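Local coordinates for rhamnosidase B (Bacillus sp., PDB 2OKX), which hydrolyses terminal alpha-L-rhamnose residues from glycosides as an inverting alpha-L-rhamnosidase of glycoside hydrolase family 78, at residues Ile626-Trp629 with Thr630-Trp633; Tyr762-Gln765 with Thr766-Ala770; Glu785-Ser789 with Ser790-Ala794; Phe802-Phe805 with Phe806-Ala810. All blocks are in the same frame, centred on the assembly; numbering follows the deposited sequence.

Contact 1: Ile626-Trp629 with Thr630-Trp633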
loop_
_atom_site.group_PDB
_atom_site.type_symbol
_atom_site.label_atom_id
_atom_site.label_comp_id
_atom_site.label_asym_id
_atom_site.label_seq_id
_atom_site.Cartn_x
_atom_site.Cartn_y
_atom_site.Cartn_z
ATOM N N ILE A 626 13.075 11.059 -0.075
ATOM C CA ILE A 626 13.135 11.256 -1.514
ATOM C C ILE A 626 12.865 12.751 -1.670
ATOM O O ILE A 626 11.745 13.217 -1.444
ATOM C CB ILE A 626 12.057 10.459 -2.269
ATOM C CG1 ILE A 626 12.293 8.956 -2.088
ATOM C CG2 ILE A 626 12.106 10.813 -3.753
ATOM C CD1 ILE A 626 11.285 8.080 -2.820
ATOM N N PRO A 627 13.898 13.530 -2.025
ATOM C CA PRO A 627 13.741 14.979 -2.195
ATOM C C PRO A 627 12.475 15.390 -2.951
ATOM O O PRO A 627 11.689 16.193 -2.457
ATOM C CB PRO A 627 15.018 15.378 -2.927
ATOM C CG PRO A 627 16.031 14.424 -2.338
ATOM C CD PRO A 627 15.276 13.107 -2.341
ATOM N N ASN A 628 12.279 14.839 -4.144
ATOM C CA ASN A 628 11.104 15.178 -4.944
ATOM C C ASN A 628 9.781 14.925 -4.216
ATOM O O ASN A 628 8.826 15.681 -4.390
ATOM C CB ASN A 628 11.133 14.413 -6.270
ATOM C CG ASN A 628 12.145 14.983 -7.252
ATOM O OD1 ASN A 628 12.583 14.300 -8.185
ATOM N ND2 ASN A 628 12.510 16.247 -7.053
ATOM N N TRP A 629 9.712 13.871 -3.405
ATOM C CA TRP A 629 8.476 13.595 -2.683
ATOM C C TRP A 629 8.177 14.738 -1.721
ATOM O O TRP A 629 7.030 15.169 -1.596
ATOM C CB TRP A 629 8.562 12.276 -1.902
ATOM C CG TRP A 629 8.237 11.021 -2.705
ATOM C CD1 TRP A 629 7.706 9.858 -2.213
ATOM C CD2 TRP A 629 8.488 10.785 -4.100
ATOM N NE1 TRP A 629 7.615 8.919 -3.209
ATOM C CE2 TRP A 629 8.088 9.458 -4.376
ATOM C CE3 TRP A 629 9.014 11.563 -5.143
ATOM C CZ2 TRP A 629 8.198 8.890 -5.650
ATOM C CZ3 TRP A 629 9.122 10.998 -6.412
ATOM C CH2 TRP A 629 8.716 9.672 -6.653
ATOM N N THR A 630 9.204 15.233 -1.039
ATOM C CA THR A 630 8.990 16.332 -0.111
ATOM C C THR A 630 8.622 17.587 -0.901
ATOM O O THR A 630 7.786 18.381 -0.467
ATOM C CB THR A 630 10.233 16.577 0.762
ATOM O OG1 THR A 630 10.442 15.438 1.608
ATOM C CG2 THR A 630 10.040 17.810 1.638
ATOM N N PHE A 631 9.230 17.759 -2.069
ATOM C CA PHE A 631 8.913 18.918 -2.895
ATOM C C PHE A 631 7.464 18.811 -3.373
ATOM O O PHE A 631 6.771 19.822 -3.496
ATOM C CB PHE A 631 9.851 19.011 -4.108
ATOM C CG PHE A 631 11.313 19.116 -3.749
ATOM C CD1 PHE A 631 11.712 19.649 -2.527
ATOM C CD2 PHE A 631 12.290 18.692 -4.646
ATOM C CE1 PHE A 631 13.071 19.755 -2.200
ATOM C CE2 PHE A 631 13.649 18.795 -4.328
ATOM C CZ PHE A 631 14.035 19.328 -3.100
ATOM N N PHE A 632 7.005 17.589 -3.642
ATOM C CA PHE A 632 5.630 17.396 -4.095
ATOM C C PHE A 632 4.665 17.655 -2.949
ATOM O O PHE A 632 3.514 18.042 -3.168
ATOM C CB PHE A 632 5.425 15.985 -4.662
ATOM C CG PHE A 632 6.190 15.726 -5.931
ATOM C CD1 PHE A 632 6.533 16.778 -6.780
ATOM C CD2 PHE A 632 6.577 14.436 -6.278
ATOM C CE1 PHE A 632 7.252 16.547 -7.952
ATOM C CE2 PHE A 632 7.293 14.196 -7.445
ATOM C CZ PHE A 632 7.634 15.257 -8.284
ATOM N N TRP A 633 5.140 17.440 -1.725
ATOM C CA TRP A 633 4.331 17.688 -0.537
ATOM C C TRP A 633 4.086 19.194 -0.446
ATOM O O TRP A 633 2.981 19.639 -0.137
ATOM C CB TRP A 633 5.063 17.218 0.726
ATOM C CG TRP A 633 4.411 17.679 2.008
ATOM C CD1 TRP A 633 3.228 17.243 2.531
ATOM C CD2 TRP A 633 4.897 18.688 2.904
ATOM N NE1 TRP A 633 2.945 17.917 3.698
ATOM C CE2 TRP A 633 3.953 18.811 3.949
ATOM C CE3 TRP A 633 6.040 19.501 2.925
ATOM C CZ2 TRP A 633 4.115 19.716 5.008
ATOM C CZ3 TRP A 633 6.203 20.403 3.979
ATOM C CH2 TRP A 633 5.243 20.501 5.005
HETATM O O HOH W 1 10.966 12.373 1.400
#
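Phe-632 N donates to Asn-628 O at 2.7 Å, and one residue earlier Phe-631 N reaches Pro-627 O at 2.9 Å; with Trp-633 N on Trp-629 O they make up the first turns of helix 627-644. At the N-cap, Ile-626 O takes the longer bond from Thr-630 N, 3.3 Å. A water joins the same two residues a second way, accepting from Ile-626 N and donating to Thr-630 OG1, which also bonds Leu-613 O. Trp-629 NE1 makes a weak bond to a glycerol probably from the crystallisation liquor.

Two of these carbonyls also lie against aromatic ring faces. Both phenylalanines hold CG anti to the carbonyl carbon (chi1 -59° in Phe-631), which folds each ring back along the helix: Pro-627 O sits 3.2 Å above the plane of the Phe-631 ring, off its centre, and Asn-628 O lies likewise over Phe-632. Farther out, Trp-629 CZ3 meets Phe-632 CE2 at 3.8 Å, the two rings inclined by 31°. Pro-627 CB rests on Phe-631 CE2.

In this helix of the (alpha/alpha)6 barrel the Pro-627 and Asn-628 carbonyls thus each accept a backbone N-H while lying against a phenyl face, which keeps them satisfied among buried aromatic side chains.

Contact 2: Tyr762-Gln765 with Thr766-Ala770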
loop_
_atom_site.group_PDB
_atom_site.type_symbol
_atom_site.label_atom_id
_atom_site.label_comp_id
_atom_site.label_asym_id
_atom_site.label_seq_id
_atom_site.Cartn_x
_atom_site.Cartn_y
_atom_site.Cartn_z
ATOM N N TYR A 762 20.416 11.135 -21.585
ATOM C CA TYR A 762 19.379 12.145 -21.767
ATOM C C TYR A 762 18.001 11.498 -21.705
ATOM O O TYR A 762 17.746 10.483 -22.359
ATOM C CB TYR A 762 19.574 12.851 -23.106
ATOM C CG TYR A 762 20.861 13.635 -23.168
ATOM C CD1 TYR A 762 20.952 14.908 -22.605
ATOM C CD2 TYR A 762 22.008 13.084 -23.738
ATOM C CE1 TYR A 762 22.152 15.614 -22.607
ATOM C CE2 TYR A 762 23.218 13.780 -23.744
ATOM C CZ TYR A 762 23.281 15.043 -23.176
ATOM O OH TYR A 762 24.474 15.731 -23.171
ATOM N N SER A 763 17.110 12.092 -20.918
ATOM C CA SER A 763 15.767 11.550 -20.760
ATOM C C SER A 763 14.677 12.586 -20.990
ATOM O O SER A 763 14.893 13.786 -20.828
ATOM C CB SER A 763 15.611 10.972 -19.353
ATOM O OG SER A 763 15.744 11.997 -18.382
ATOM N N MET A 764 13.501 12.109 -21.377
ATOM C CA MET A 764 12.362 12.991 -21.593
ATOM C C MET A 764 11.976 13.597 -20.252
ATOM O O MET A 764 11.582 14.761 -20.172
ATOM C CB MET A 764 11.177 12.205 -22.148
ATOM C CG MET A 764 11.237 11.968 -23.640
ATOM S SD MET A 764 11.246 13.546 -24.511
ATOM C CE MET A 764 9.636 14.194 -24.050
ATOM N N GLN A 765 12.104 12.788 -19.201
ATOM C CA GLN A 765 11.760 13.201 -17.847
ATOM C C GLN A 765 12.408 14.517 -17.422
ATOM O O GLN A 765 11.727 15.453 -17.003
ATOM C CB GLN A 765 12.141 12.102 -16.844
ATOM C CG GLN A 765 11.275 10.833 -16.892
ATOM C CD GLN A 765 11.736 9.807 -17.916
ATOM O OE1 GLN A 765 11.318 8.647 -17.874
ATOM N NE2 GLN A 765 12.592 10.224 -18.841
ATOM N N THR A 766 13.730 14.584 -17.519
ATOM C CA THR A 766 14.445 15.788 -17.122
ATOM C C THR A 766 14.007 17.011 -17.915
ATOM O O THR A 766 13.889 18.102 -17.362
ATOM C CB THR A 766 15.964 15.596 -17.274
ATOM O OG1 THR A 766 16.388 14.523 -16.421
ATOM C CG2 THR A 766 16.707 16.873 -16.884
ATOM N N GLN A 767 13.762 16.824 -19.208
ATOM C CA GLN A 767 13.337 17.923 -20.067
ATOM C C GLN A 767 11.941 18.402 -19.665
ATOM O O GLN A 767 11.691 19.606 -19.569
ATOM C CB GLN A 767 13.324 17.483 -21.534
ATOM C CG GLN A 767 14.562 16.721 -21.993
ATOM C CD GLN A 767 15.860 17.343 -21.505
ATOM O OE1 GLN A 767 16.068 18.551 -21.621
ATOM N NE2 GLN A 767 16.747 16.510 -20.965
ATOM N N VAL A 768 11.033 17.454 -19.437
ATOM C CA VAL A 768 9.672 17.792 -19.040
ATOM C C VAL A 768 9.686 18.590 -17.739
ATOM O O VAL A 768 8.990 19.597 -17.611
ATOM C CB VAL A 768 8.806 16.519 -18.843
ATOM C CG1 VAL A 768 7.470 16.885 -18.213
ATOM C CG2 VAL A 768 8.576 15.836 -20.180
ATOM N N VAL A 769 10.482 18.141 -16.775
ATOM C CA VAL A 769 10.565 18.828 -15.492
ATOM C C VAL A 769 11.129 20.239 -15.648
ATOM O O VAL A 769 10.675 21.169 -14.985
ATOM C CB VAL A 769 11.437 18.037 -14.484
ATOM C CG1 VAL A 769 11.569 18.814 -13.186
ATOM C CG2 VAL A 769 10.808 16.674 -14.213
ATOM N N ALA A 770 12.120 20.398 -16.518
ATOM C CA ALA A 770 12.715 21.711 -16.743
ATOM C C ALA A 770 11.650 22.656 -17.301
ATOM O O ALA A 770 11.595 23.836 -16.949
ATOM C CB ALA A 770 13.883 21.598 -17.718
#
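Ser-763 places OG between its own backbone N and carbonyl carbon (chi1 63°), reaching forward along the chain to the N-H of Thr-766. Gln-767 bends at chi2 (-44°), curling its amide back towards the carbonyl of the same serine.

The first gives a weak but straight capping bond, Thr-766 N to Ser-763 OG, 3.4 Å. The second is the bond of Gln-767 NE2 to Ser-763 O, 3.3 Å, in which the acceptor lies close to the plane of the amide. Since Gln-767 N stands 3.6 Å from Ser-763 O, the side chain serves this carbonyl where the backbone is distant.

Ser-763 is the N-cap of helix 764-772, one of the helices of the (alpha/alpha)6 barrel, and Asp-750 on strand 747-752 binds both Ser-763 OG and Thr-766 OG1. Gln-767 NE2 has a second acceptor on that strand, Tyr-748 O. With an alanine in place of Gln-767, Ser-763 O and Tyr-748 O would probably both lose their amide donor, and the helix start would lose one tie to the strand.

Regular helix bonding follows, with Val-768 N on Met-764 O at 2.8 Å and Val-769 N on Gln-765 O. The CG2 methyl of Val-768 lies against Met-764 O, 3.2 Å away, and loosely approaches Met-764 CE.

Contact 3: Glu785-Ser789 with Ser790-Ala794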
loop_
_atom_site.group_PDB
_atom_site.type_symbol
_atom_site.label_atom_id
_atom_site.label_comp_id
_atom_site.label_asym_id
_atom_site.label_seq_id
_atom_site.Cartn_x
_atom_site.Cartn_y
_atom_site.Cartn_z
ATOM N N GLU A 785 9.808 22.237 -25.978
ATOM C CA GLU A 785 8.480 22.047 -26.552
ATOM C C GLU A 785 8.522 21.136 -27.772
ATOM O O GLU A 785 7.569 20.401 -28.043
ATOM C CB GLU A 785 7.862 23.398 -26.918
ATOM C CG GLU A 785 7.533 24.245 -25.702
ATOM C CD GLU A 785 6.788 25.522 -26.043
ATOM O OE1 GLU A 785 6.365 26.227 -25.101
ATOM O OE2 GLU A 785 6.627 25.823 -27.246
ATOM N N GLY A 786 9.629 21.180 -28.508
ATOM C CA GLY A 786 9.760 20.326 -29.672
ATOM C C GLY A 786 9.838 18.880 -29.217
ATOM O O GLY A 786 9.258 17.983 -29.837
ATOM N N TYR A 787 10.560 18.656 -28.124
ATOM C CA TYR A 787 10.711 17.318 -27.566
ATOM C C TYR A 787 9.355 16.810 -27.081
ATOM O O TYR A 787 9.030 15.635 -27.246
ATOM C CB TYR A 787 11.708 17.343 -26.400
ATOM C CG TYR A 787 13.135 17.674 -26.802
ATOM C CD1 TYR A 787 14.066 18.090 -25.851
ATOM C CD2 TYR A 787 13.554 17.567 -28.130
ATOM C CE1 TYR A 787 15.381 18.394 -26.210
ATOM C CE2 TYR A 787 14.866 17.867 -28.500
ATOM C CZ TYR A 787 15.772 18.281 -27.536
ATOM O OH TYR A 787 17.064 18.591 -27.898
ATOM N N LEU A 788 8.568 17.703 -26.487
ATOM C CA LEU A 788 7.247 17.342 -25.987
ATOM C C LEU A 788 6.366 16.794 -27.108
ATOM O O LEU A 788 5.728 15.750 -26.951
ATOM C CB LEU A 788 6.567 18.558 -25.342
ATOM C CG LEU A 788 7.247 19.183 -24.119
ATOM C CD1 LEU A 788 6.378 20.306 -23.577
ATOM C CD2 LEU A 788 7.475 18.127 -23.042
ATOM N N SER A 789 6.339 17.492 -28.240
ATOM C CA SER A 789 5.531 17.062 -29.379
ATOM C C SER A 789 6.158 15.896 -30.141
ATOM O O SER A 789 5.453 15.120 -30.785
ATOM C CB SER A 789 5.294 18.236 -30.334
ATOM O OG SER A 789 6.521 18.785 -30.779
ATOM N N SER A 790 7.480 15.774 -30.069
ATOM C CA SER A 790 8.188 14.695 -30.751
ATOM C C SER A 790 9.364 14.213 -29.907
ATOM O O SER A 790 10.504 14.628 -30.113
ATOM C CB SER A 790 8.698 15.169 -32.114
ATOM O OG SER A 790 7.623 15.544 -32.957
ATOM N N PRO A 791 9.096 13.326 -28.939
ATOM C CA PRO A 791 10.141 12.791 -28.061
ATOM C C PRO A 791 11.245 12.035 -28.806
ATOM O O PRO A 791 10.973 11.079 -29.535
ATOM C CB PRO A 791 9.360 11.877 -27.116
ATOM C CG PRO A 791 8.001 12.525 -27.065
ATOM C CD PRO A 791 7.765 12.863 -28.514
ATOM N N PRO A 792 12.505 12.465 -28.642
ATOM C CA PRO A 792 13.626 11.796 -29.313
ATOM C C PRO A 792 13.727 10.345 -28.841
ATOM O O PRO A 792 13.965 10.084 -27.664
ATOM C CB PRO A 792 14.830 12.625 -28.880
ATOM C CG PRO A 792 14.244 13.996 -28.697
ATOM C CD PRO A 792 12.958 13.695 -27.970
ATOM N N PRO A 793 13.544 9.384 -29.756
ATOM C CA PRO A 793 13.617 7.963 -29.400
ATOM C C PRO A 793 14.929 7.542 -28.738
ATOM O O PRO A 793 15.003 6.475 -28.123
ATOM C CB PRO A 793 13.380 7.262 -30.738
ATOM C CG PRO A 793 13.918 8.245 -31.733
ATOM C CD PRO A 793 13.375 9.549 -31.209
ATOM N N ALA A 794 15.956 8.379 -28.861
ATOM C CA ALA A 794 17.256 8.083 -28.265
ATOM C C ALA A 794 17.248 8.427 -26.782
ATOM O O ALA A 794 18.053 7.906 -26.006
ATOM C CB ALA A 794 18.351 8.866 -28.974
HETATM O O HOH W 2 7.337 18.269 -33.340
#
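Ser-790 and Tyr-787 carry most of this contact, where helix 778-789 runs out into a proline-rich loop. Ser-790, the first residue to leave helical geometry, still gives its N-H to Gly-786 O at 2.8 Å, so the last turn is closed although the bond is bent (139° at the hydrogen). Its hydroxyl turns back towards the helix end with OG anti to the carbonyl carbon (chi1 -62°). There a water spans the two neighbouring serines, 2.7 Å from Ser-789 OG and 2.8 Å from Ser-790 OG; the hydroxyls themselves stand too far apart to bond directly.

Tyr-787 contributes both its backbone and its ring. Tyr-787 O lies 2.9 Å from Pro-791 N, which has no hydrogen to offer, and the proline carbons CG and CD crowd against the same oxygen, with CD at 3.3 Å. The ring's CD2 corner touches Pro-792 CG at 3.7 Å, the proline crossing the tyrosine at about a right angle. Phe-795 makes an edge-to-face pair with the same ring, while the phenol OH is bonded to Arg-746 O and so fixes the far end of the side chain. Pro-791 and Pro-792 also rest on Met-764 of helix 764-772.

Pro-791 thus has no N-H for Tyr-787 O, which is consistent with the helix stopping here; the Pro-792 ring lies across that of Tyr-787 as the loop departs, and the two serine hydroxyls are bridged by water.

Contact 4: Phe802-Phe805 with Phe806-Ala810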
loop_
_atom_site.group_PDB
_atom_site.type_symbol
_atom_site.label_atom_id
_atom_site.label_comp_id
_atom_site.label_asym_id
_atom_site.label_seq_id
_atom_site.Cartn_x
_atom_site.Cartn_y
_atom_site.Cartn_z
ATOM N N PHE A 802 2.674 7.816 -13.715
ATOM C CA PHE A 802 2.965 8.816 -12.692
ATOM C C PHE A 802 3.676 9.971 -13.383
ATOM O O PHE A 802 3.296 11.133 -13.239
ATOM C CB PHE A 802 3.878 8.217 -11.617
ATOM C CG PHE A 802 4.432 9.230 -10.646
ATOM C CD1 PHE A 802 5.804 9.324 -10.434
ATOM C CD2 PHE A 802 3.584 10.067 -9.926
ATOM C CE1 PHE A 802 6.327 10.238 -9.516
ATOM C CE2 PHE A 802 4.096 10.983 -9.004
ATOM C CZ PHE A 802 5.470 11.068 -8.800
ATOM N N MET A 803 4.717 9.630 -14.136
ATOM C CA MET A 803 5.492 10.616 -14.872
ATOM C C MET A 803 4.622 11.198 -15.986
ATOM O O MET A 803 4.757 12.369 -16.335
ATOM C CB MET A 803 6.747 9.957 -15.453
ATOM C CG MET A 803 7.717 10.909 -16.141
ATOM S SD MET A 803 8.359 12.226 -15.072
ATOM C CE MET A 803 8.064 13.660 -16.131
ATOM N N SER A 804 3.727 10.379 -16.539
ATOM C CA SER A 804 2.830 10.847 -17.594
ATOM C C SER A 804 2.024 12.051 -17.106
ATOM O O SER A 804 1.723 12.959 -17.877
ATOM C CB SER A 804 1.861 9.737 -18.021
ATOM O OG SER A 804 2.506 8.748 -18.809
ATOM N N PHE A 805 1.681 12.055 -15.821
ATOM C CA PHE A 805 0.900 13.148 -15.242
ATOM C C PHE A 805 1.625 14.476 -15.437
ATOM O O PHE A 805 1.029 15.463 -15.876
ATOM C CB PHE A 805 0.667 12.903 -13.747
ATOM C CG PHE A 805 -0.390 13.790 -13.138
ATOM C CD1 PHE A 805 -0.203 15.166 -13.046
ATOM C CD2 PHE A 805 -1.571 13.241 -12.643
ATOM C CE1 PHE A 805 -1.174 15.987 -12.468
ATOM C CE2 PHE A 805 -2.549 14.047 -12.063
ATOM C CZ PHE A 805 -2.352 15.425 -11.973
ATOM N N PHE A 806 2.908 14.497 -15.098
ATOM C CA PHE A 806 3.709 15.704 -15.243
ATOM C C PHE A 806 3.832 16.060 -16.722
ATOM O O PHE A 806 3.819 17.233 -17.092
ATOM C CB PHE A 806 5.092 15.492 -14.613
ATOM C CG PHE A 806 5.047 15.266 -13.125
ATOM C CD1 PHE A 806 4.598 16.266 -12.270
ATOM C CD2 PHE A 806 5.434 14.045 -12.578
ATOM C CE1 PHE A 806 4.532 16.055 -10.888
ATOM C CE2 PHE A 806 5.374 13.824 -11.199
ATOM C CZ PHE A 806 4.922 14.828 -10.353
ATOM N N TYR A 807 3.931 15.040 -17.567
ATOM C CA TYR A 807 4.037 15.249 -19.007
ATOM C C TYR A 807 2.773 15.937 -19.535
ATOM O O TYR A 807 2.849 16.839 -20.377
ATOM C CB TYR A 807 4.253 13.902 -19.704
ATOM C CG TYR A 807 4.294 13.958 -21.217
ATOM C CD1 TYR A 807 5.104 14.878 -21.887
ATOM C CD2 TYR A 807 3.538 13.072 -21.976
ATOM C CE1 TYR A 807 5.154 14.909 -23.281
ATOM C CE2 TYR A 807 3.582 13.092 -23.363
ATOM C CZ TYR A 807 4.391 14.012 -24.008
ATOM O OH TYR A 807 4.430 14.016 -25.378
ATOM N N TYR A 808 1.616 15.519 -19.032
ATOM C CA TYR A 808 0.352 16.113 -19.463
ATOM C C TYR A 808 0.245 17.561 -18.984
ATOM O O TYR A 808 -0.306 18.412 -19.684
ATOM C CB TYR A 808 -0.838 15.287 -18.957
ATOM C CG TYR A 808 -0.877 13.862 -19.492
ATOM C CD1 TYR A 808 -0.181 13.505 -20.649
ATOM C CD2 TYR A 808 -1.620 12.872 -18.844
ATOM C CE1 TYR A 808 -0.222 12.190 -21.149
ATOM C CE2 TYR A 808 -1.668 11.562 -19.332
ATOM C CZ TYR A 808 -0.968 11.228 -20.481
ATOM O OH TYR A 808 -1.019 9.937 -20.964
ATOM N N GLU A 809 0.764 17.845 -17.795
ATOM C CA GLU A 809 0.725 19.214 -17.292
ATOM C C GLU A 809 1.545 20.083 -18.245
ATOM O O GLU A 809 1.202 21.240 -18.503
ATOM C CB GLU A 809 1.296 19.296 -15.872
ATOM C CG GLU A 809 0.347 18.791 -14.784
ATOM C CD GLU A 809 0.886 19.015 -13.376
ATOM O OE1 GLU A 809 1.865 18.340 -12.989
ATOM O OE2 GLU A 809 0.334 19.871 -12.656
ATOM N N ALA A 810 2.624 19.510 -18.776
ATOM C CA ALA A 810 3.482 20.214 -19.719
ATOM C C ALA A 810 2.750 20.420 -21.046
ATOM O O ALA A 810 2.833 21.499 -21.642
ATOM C CB ALA A 810 4.778 19.428 -19.948
#
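Phe-802 and Phe-806, one turn apart, form a T-shaped pair in the closely packed part of helix 801-813. The edge of Phe-806 at CE2 points into the face of Phe-802, 3.7 Å from its CZ, with planes at 77°. Phe-802 can offer that face because CG is anti to the backbone N (chi1 170°), which turns the ring outward from the helix, while Phe-806, with CG anti to the carbonyl carbon, leans back toward it. Met-803 CE closes on Phe-806 CB at 3.8 Å.

Round the helix Tyr-808 lies over its own hydrogen-bond acceptor: Ser-804 O, which takes Tyr-808 N at 2.8 Å, sits 3.2 Å above the ring plane, and the phenol OH goes on to Asp-823. A serine in place of Tyr-808 would probably uncover Ser-804 O and leave Asp-823 without its phenol partner.

The partly exposed side is that of Glu-809, whose carboxylate meets only the rim of Phe-805, CD 3.8 Å from CE1. The carboxylate stands nearly upright to the ring, at 83°, with CD in the ring plane; OE2 is salt-bridged to Arg-581.

The charge, paired with Arg-581, thus lies at the C-H rim of a phenyl ring rather than over a face, an arrangement likely to be compatible with the apolar surroundings in this (alpha/alpha)6 barrel.

In the fold
Contacts 1, 2 and 4 are buried, whereas contact 3 is a helix end at the surface; contacts 1 and 2 take in the N-terminal starts of helices, and contact 4 runs along most of helix 801-813. Aromatic rings join contacts 1 and 4: Phe-632 CZ comes within 3.4 Å of Phe-806 CZ, although the centres are about 16 Å apart. Contact 2 touches both 3 and 4, with Met-764 against the loop prolines and Val-768 against Met-803 and Leu-788. Contacts 3 and 4 also touch each other, Tyr-807 OH reaching Leu-788 O. The chemistry shifts accordingly, from ring packing inside, through side-chain capping in contact 2, to prolines and a bridging water outside.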